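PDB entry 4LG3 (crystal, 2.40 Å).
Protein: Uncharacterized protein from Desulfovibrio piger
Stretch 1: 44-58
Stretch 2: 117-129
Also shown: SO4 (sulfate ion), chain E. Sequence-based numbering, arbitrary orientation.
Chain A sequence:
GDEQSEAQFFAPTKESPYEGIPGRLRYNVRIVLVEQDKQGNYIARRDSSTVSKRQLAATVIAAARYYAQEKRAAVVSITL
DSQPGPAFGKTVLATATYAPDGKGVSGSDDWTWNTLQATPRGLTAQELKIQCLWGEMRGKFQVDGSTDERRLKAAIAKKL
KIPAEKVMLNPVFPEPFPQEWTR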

# COMPACT_ATOMS: atom_id res chain seq x y z
N ALA A 44 -1.15 12.97 -4.16
CA ALA A 44 -1.38 11.87 -3.22
C ALA A 44 -2.62 12.22 -2.41
O ALA A 44 -2.77 13.38 -2.01
CB ALA A 44 -0.17 11.72 -2.31
N ARG A 45 -3.56 11.28 -2.26
CA ARG A 45 -4.82 11.51 -1.56
C ARG A 45 -4.55 11.99 -0.12
O ARG A 45 -3.87 11.32 0.65
CB ARG A 45 -5.68 10.24 -1.58
CG ARG A 45 -7.06 10.49 -1.00
CD ARG A 45 -8.06 9.60 -1.62
NE ARG A 45 -9.37 9.81 -1.04
CZ ARG A 45 -10.44 9.09 -1.36
NH1 ARG A 45 -10.35 8.12 -2.27
NH2 ARG A 45 -11.61 9.32 -0.77
N ARG A 46 -5.06 13.19 0.19
CA ARG A 46 -4.85 13.92 1.44
C ARG A 46 -5.39 13.16 2.66
O ARG A 46 -4.75 13.18 3.70
CB ARG A 46 -5.47 15.32 1.35
CG ARG A 46 -4.78 16.22 0.32
CD ARG A 46 -5.15 17.67 0.49
NE ARG A 46 -5.98 18.14 -0.62
CZ ARG A 46 -5.66 19.14 -1.44
NH1 ARG A 46 -4.50 19.78 -1.30
NH2 ARG A 46 -6.48 19.50 -2.41
N ASP A 47 -6.55 12.50 2.52
CA ASP A 47 -7.19 11.75 3.60
C ASP A 47 -7.97 10.57 3.02
O ASP A 47 -8.87 10.78 2.23
CB ASP A 47 -8.12 12.69 4.41
CG ASP A 47 -8.56 12.19 5.79
OD1 ASP A 47 -9.13 11.08 5.87
OD2 ASP A 47 -8.40 12.95 6.78
N SER A 48 -7.62 9.34 3.40
CA SER A 48 -8.31 8.13 2.93
C SER A 48 -9.08 7.41 4.09
O SER A 48 -9.54 6.27 3.92
CB SER A 48 -7.33 7.17 2.25
OG SER A 48 -6.16 6.91 3.01
N SER A 49 -9.31 8.11 5.22
CA SER A 49 -9.97 7.47 6.38
C SER A 49 -11.45 7.11 6.13
O SER A 49 -12.00 6.28 6.87
CB SER A 49 -9.84 8.32 7.63
OG SER A 49 -10.36 9.62 7.39
N THR A 50 -12.04 7.68 5.06
CA THR A 50 -13.44 7.40 4.67
C THR A 50 -13.51 6.35 3.55
O THR A 50 -14.60 5.99 3.14
CB THR A 50 -14.16 8.67 4.26
OG1 THR A 50 -13.45 9.27 3.17
CG2 THR A 50 -14.32 9.63 5.41
N VAL A 51 -12.35 5.86 3.08
CA VAL A 51 -12.25 4.81 2.07
C VAL A 51 -12.45 3.47 2.80
O VAL A 51 -11.73 3.18 3.76
CB VAL A 51 -10.92 4.87 1.26
CG1 VAL A 51 -10.89 3.80 0.18
CG2 VAL A 51 -10.73 6.25 0.63
N SER A 52 -13.48 2.70 2.40
CA SER A 52 -13.77 1.40 3.01
C SER A 52 -12.73 0.33 2.63
O SER A 52 -11.98 0.48 1.66
CB SER A 52 -15.16 0.93 2.60
OG SER A 52 -15.21 0.67 1.22
N LYS A 53 -12.73 -0.78 3.39
CA LYS A 53 -11.90 -1.95 3.16
C LYS A 53 -12.21 -2.52 1.77
O LYS A 53 -11.30 -2.91 1.03
CB LYS A 53 -12.20 -3.01 4.25
CG LYS A 53 -11.29 -4.22 4.19
CD LYS A 53 -11.66 -5.27 5.19
CE LYS A 53 -10.77 -6.48 5.02
NZ LYS A 53 -11.05 -7.52 6.04
N ARG A 54 -13.52 -2.53 1.42
CA ARG A 54 -14.03 -3.01 0.15
C ARG A 54 -13.47 -2.17 -1.00
O ARG A 54 -13.05 -2.72 -2.01
CB ARG A 54 -15.56 -3.03 0.18
CG ARG A 54 -16.23 -3.68 -1.02
CD ARG A 54 -16.11 -5.19 -1.03
NE ARG A 54 -16.84 -5.82 -2.14
CZ ARG A 54 -16.35 -6.02 -3.36
NH1 ARG A 54 -15.12 -5.60 -3.66
NH2 ARG A 54 -17.08 -6.63 -4.28
N GLN A 55 -13.39 -0.85 -0.83
CA GLN A 55 -12.86 0.06 -1.84
C GLN A 55 -11.34 -0.12 -2.01
O GLN A 55 -10.85 -0.09 -3.13
CB GLN A 55 -13.19 1.50 -1.48
CG GLN A 55 -14.63 1.85 -1.80
CD GLN A 55 -15.05 3.18 -1.24
OE1 GLN A 55 -14.47 3.69 -0.29
NE2 GLN A 55 -16.09 3.76 -1.81
N LEU A 56 -10.61 -0.36 -0.90
CA LEU A 56 -9.18 -0.61 -0.92
C LEU A 56 -8.88 -1.91 -1.67
O LEU A 56 -7.98 -1.95 -2.51
CB LEU A 56 -8.58 -0.65 0.51
CG LEU A 56 -8.66 0.67 1.34
CD1 LEU A 56 -8.20 0.43 2.76
CD2 LEU A 56 -7.85 1.79 0.71
N ALA A 57 -9.67 -2.97 -1.41
CA ALA A 57 -9.57 -4.27 -2.08
C ALA A 57 -9.90 -4.14 -3.57
O ALA A 57 -9.13 -4.61 -4.40
CB ALA A 57 -10.52 -5.27 -1.42
N ALA A 58 -10.99 -3.43 -3.92
CA ALA A 58 -11.41 -3.20 -5.31
C ALA A 58 -10.33 -2.47 -6.11
O ALA A 58 -10.21 -2.73 -7.30
CB ALA A 58 -12.70 -2.41 -5.36
N GLN A 117 -5.20 -8.81 1.08
CA GLN A 117 -5.19 -8.04 2.32
C GLN A 117 -5.71 -6.67 2.10
O GLN A 117 -5.55 -6.12 1.02
CB GLN A 117 -3.79 -7.94 2.95
CG GLN A 117 -3.14 -9.25 3.32
CD GLN A 117 -1.76 -8.99 3.86
OE1 GLN A 117 -1.51 -9.12 5.06
NE2 GLN A 117 -0.82 -8.62 2.98
N ALA A 118 -6.36 -6.11 3.11
CA ALA A 118 -6.85 -4.74 3.10
C ALA A 118 -7.04 -4.28 4.53
O ALA A 118 -7.44 -5.08 5.38
CB ALA A 118 -8.15 -4.61 2.30
N THR A 119 -6.69 -3.02 4.81
CA THR A 119 -6.87 -2.43 6.14
C THR A 119 -8.38 -2.12 6.31
O THR A 119 -9.06 -1.89 5.30
CB THR A 119 -5.99 -1.18 6.30
OG1 THR A 119 -6.20 -0.31 5.20
CG2 THR A 119 -4.52 -1.49 6.44
N PRO A 120 -8.94 -2.05 7.54
CA PRO A 120 -10.39 -1.75 7.66
C PRO A 120 -10.79 -0.36 7.13
O PRO A 120 -11.96 -0.13 6.88
CB PRO A 120 -10.67 -1.87 9.16
CG PRO A 120 -9.34 -1.85 9.84
CD PRO A 120 -8.32 -2.33 8.86
N ARG A 121 -9.81 0.54 6.93
CA ARG A 121 -9.96 1.92 6.42
C ARG A 121 -8.63 2.48 5.97
O ARG A 121 -7.58 1.90 6.30
CB ARG A 121 -10.52 2.84 7.53
CG ARG A 121 -9.65 2.91 8.79
CD ARG A 121 -9.96 4.13 9.63
NE ARG A 121 -9.17 4.20 10.86
CZ ARG A 121 -8.06 4.93 11.01
NH1 ARG A 121 -7.60 5.67 10.01
NH2 ARG A 121 -7.43 4.95 12.17
N GLY A 122 -8.66 3.62 5.29
CA GLY A 122 -7.45 4.36 4.93
C GLY A 122 -7.02 5.25 6.09
O GLY A 122 -7.54 5.11 7.19
N LEU A 123 -6.10 6.18 5.86
CA LEU A 123 -5.59 7.00 6.98
C LEU A 123 -6.01 8.46 6.91
O LEU A 123 -6.28 8.99 5.83
CB LEU A 123 -4.03 6.91 7.05
CG LEU A 123 -3.36 5.50 6.97
CD1 LEU A 123 -1.88 5.60 7.23
CD2 LEU A 123 -3.96 4.49 7.96
N THR A 124 -6.05 9.12 8.07
CA THR A 124 -6.40 10.54 8.18
C THR A 124 -5.20 11.37 7.73
O THR A 124 -4.07 10.88 7.73
CB THR A 124 -6.82 10.92 9.62
OG1 THR A 124 -5.70 10.79 10.49
CG2 THR A 124 -7.96 10.10 10.15
N ALA A 125 -5.43 12.64 7.40
CA ALA A 125 -4.35 13.56 7.02
C ALA A 125 -3.29 13.62 8.13
O ALA A 125 -2.10 13.65 7.84
CB ALA A 125 -4.91 14.95 6.76
N GLN A 126 -3.74 13.60 9.41
CA GLN A 126 -2.84 13.63 10.57
C GLN A 126 -2.00 12.36 10.67
O GLN A 126 -0.80 12.45 10.92
CB GLN A 126 -3.62 13.85 11.86
CG GLN A 126 -2.74 14.42 12.95
CD GLN A 126 -3.38 14.33 14.29
OE1 GLN A 126 -3.66 13.24 14.80
NE2 GLN A 126 -3.56 15.47 14.91
N GLU A 127 -2.62 11.19 10.44
CA GLU A 127 -1.94 9.89 10.44
C GLU A 127 -0.87 9.84 9.34
O GLU A 127 0.24 9.36 9.57
CB GLU A 127 -2.94 8.75 10.29
CG GLU A 127 -3.66 8.39 11.59
CD GLU A 127 -4.88 7.50 11.45
OE1 GLU A 127 -5.47 7.43 10.35
OE2 GLU A 127 -5.30 6.92 12.48
N LEU A 128 -1.19 10.39 8.17
CA LEU A 128 -0.31 10.46 7.01
C LEU A 128 0.86 11.41 7.24
O LEU A 128 1.98 11.10 6.84
CB LEU A 128 -1.11 10.87 5.77
CG LEU A 128 -2.09 9.81 5.20
CD1 LEU A 128 -3.01 10.44 4.19
CD2 LEU A 128 -1.35 8.64 4.60
N LYS A 129 0.61 12.53 7.93
CA LYS A 129 1.63 13.51 8.30
C LYS A 129 2.59 12.88 9.31
O LYS A 129 3.80 13.09 9.19
CB LYS A 129 0.98 14.80 8.87
CG LYS A 129 1.96 15.93 9.24
CD LYS A 129 2.40 16.77 8.03
CE LYS A 129 3.86 17.17 8.09
NZ LYS A 129 4.39 17.54 6.75
S SO4 E . -9.18 20.54 -3.66
O1 SO4 E . -10.00 20.71 -4.86
O2 SO4 E . -7.97 21.39 -3.71
O3 SO4 E . -9.96 20.92 -2.48
O4 SO4 E . -8.80 19.13 -3.58
O HOH W 1 -14.56 -0.61 5.80

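The two stretches lie far apart in sequence and bury 669 Å² between them. Hydrogen bonds from Asp47, Ser48 and Val51 hold the first part, and Lys53, Leu56 and Ala57 pack the end.

Arg45 and Arg46 contribute mainly backbone. The carbonyl of Arg46 faces the start of the helix at Ala125: its O lies 3.4 Å from Ala125 CA, a CA-H...O contact, and 3.3 Å from Leu128 CD1. The Arg46 side chain starts away from stretch 2, and its NH2 donates to O4 of the sulfate at 2.6 Å.

Asp47 leaves CA sideways, but its carboxylate comes nearer. Ala125 N donates to Asp47 OD2 at 3.0 Å. This amide is in the first turn of the helix, where no preceding helical carbonyl is available, so an acidic side chain suits the place. The other oxygen, Asp47 OD1, accepts from Ser49 N at 3.0 Å and, in a very short bond, from Ser49 OG at 2.4 Å. One carboxylate thus ties its own loop together while holding the helix start.

Ser48 is buried and pairs twice with Leu123. Ser48 N donates to Leu123 O at 2.8 Å, and Leu123 N donates to Ser48 OG at 2.9 Å. The hydroxyl, with chi1 in p, serves as acceptor for the Leu123 amide. Ser48 also opens a type I turn, in which Val51 N donates to Ser48 O at 3.0 Å. Ser48 O sits 3.0 Å from Gly122 CA. An ideal CB on Gly122 would lie 2.2 Å from Ser48 O, a clash, so glycine allows this close approach.

Ser49 packs its CB 3.6 Å from Thr124 CG2, and its CA makes a CA-H...O contact with Gly122 O at 3.5 Å. Val51 O accepts a weak bond from Gly122 N at 3.5 Å and lies 3.4 Å from Arg121 CA.

Ser52 CB points away from stretch 2, and its OG caps the next helix: Gln55 N donates to Ser52 OG at 3.1 Å.

Lys53 extends all-t along stretch 2. Its aliphatic part does the packing, with Lys53 CG 3.4 Å from Thr119 O and 3.7 Å from Ala118 CB. A water bridges the backbones, accepting from Lys53 N at 3.0 Å and donating to Pro120 O at 2.9 Å.

Leu56 points toward stretch 2. Its CD1 reaches Thr119 OG1 at 3.2 Å, and its CB lies 4.4 Å from Ala118 CB. Ala57 CB is 4.5 Å from the same Ala118 CB. Leu56, Ala57 and Ala118 are all buried, and their apolar side chains suit this place.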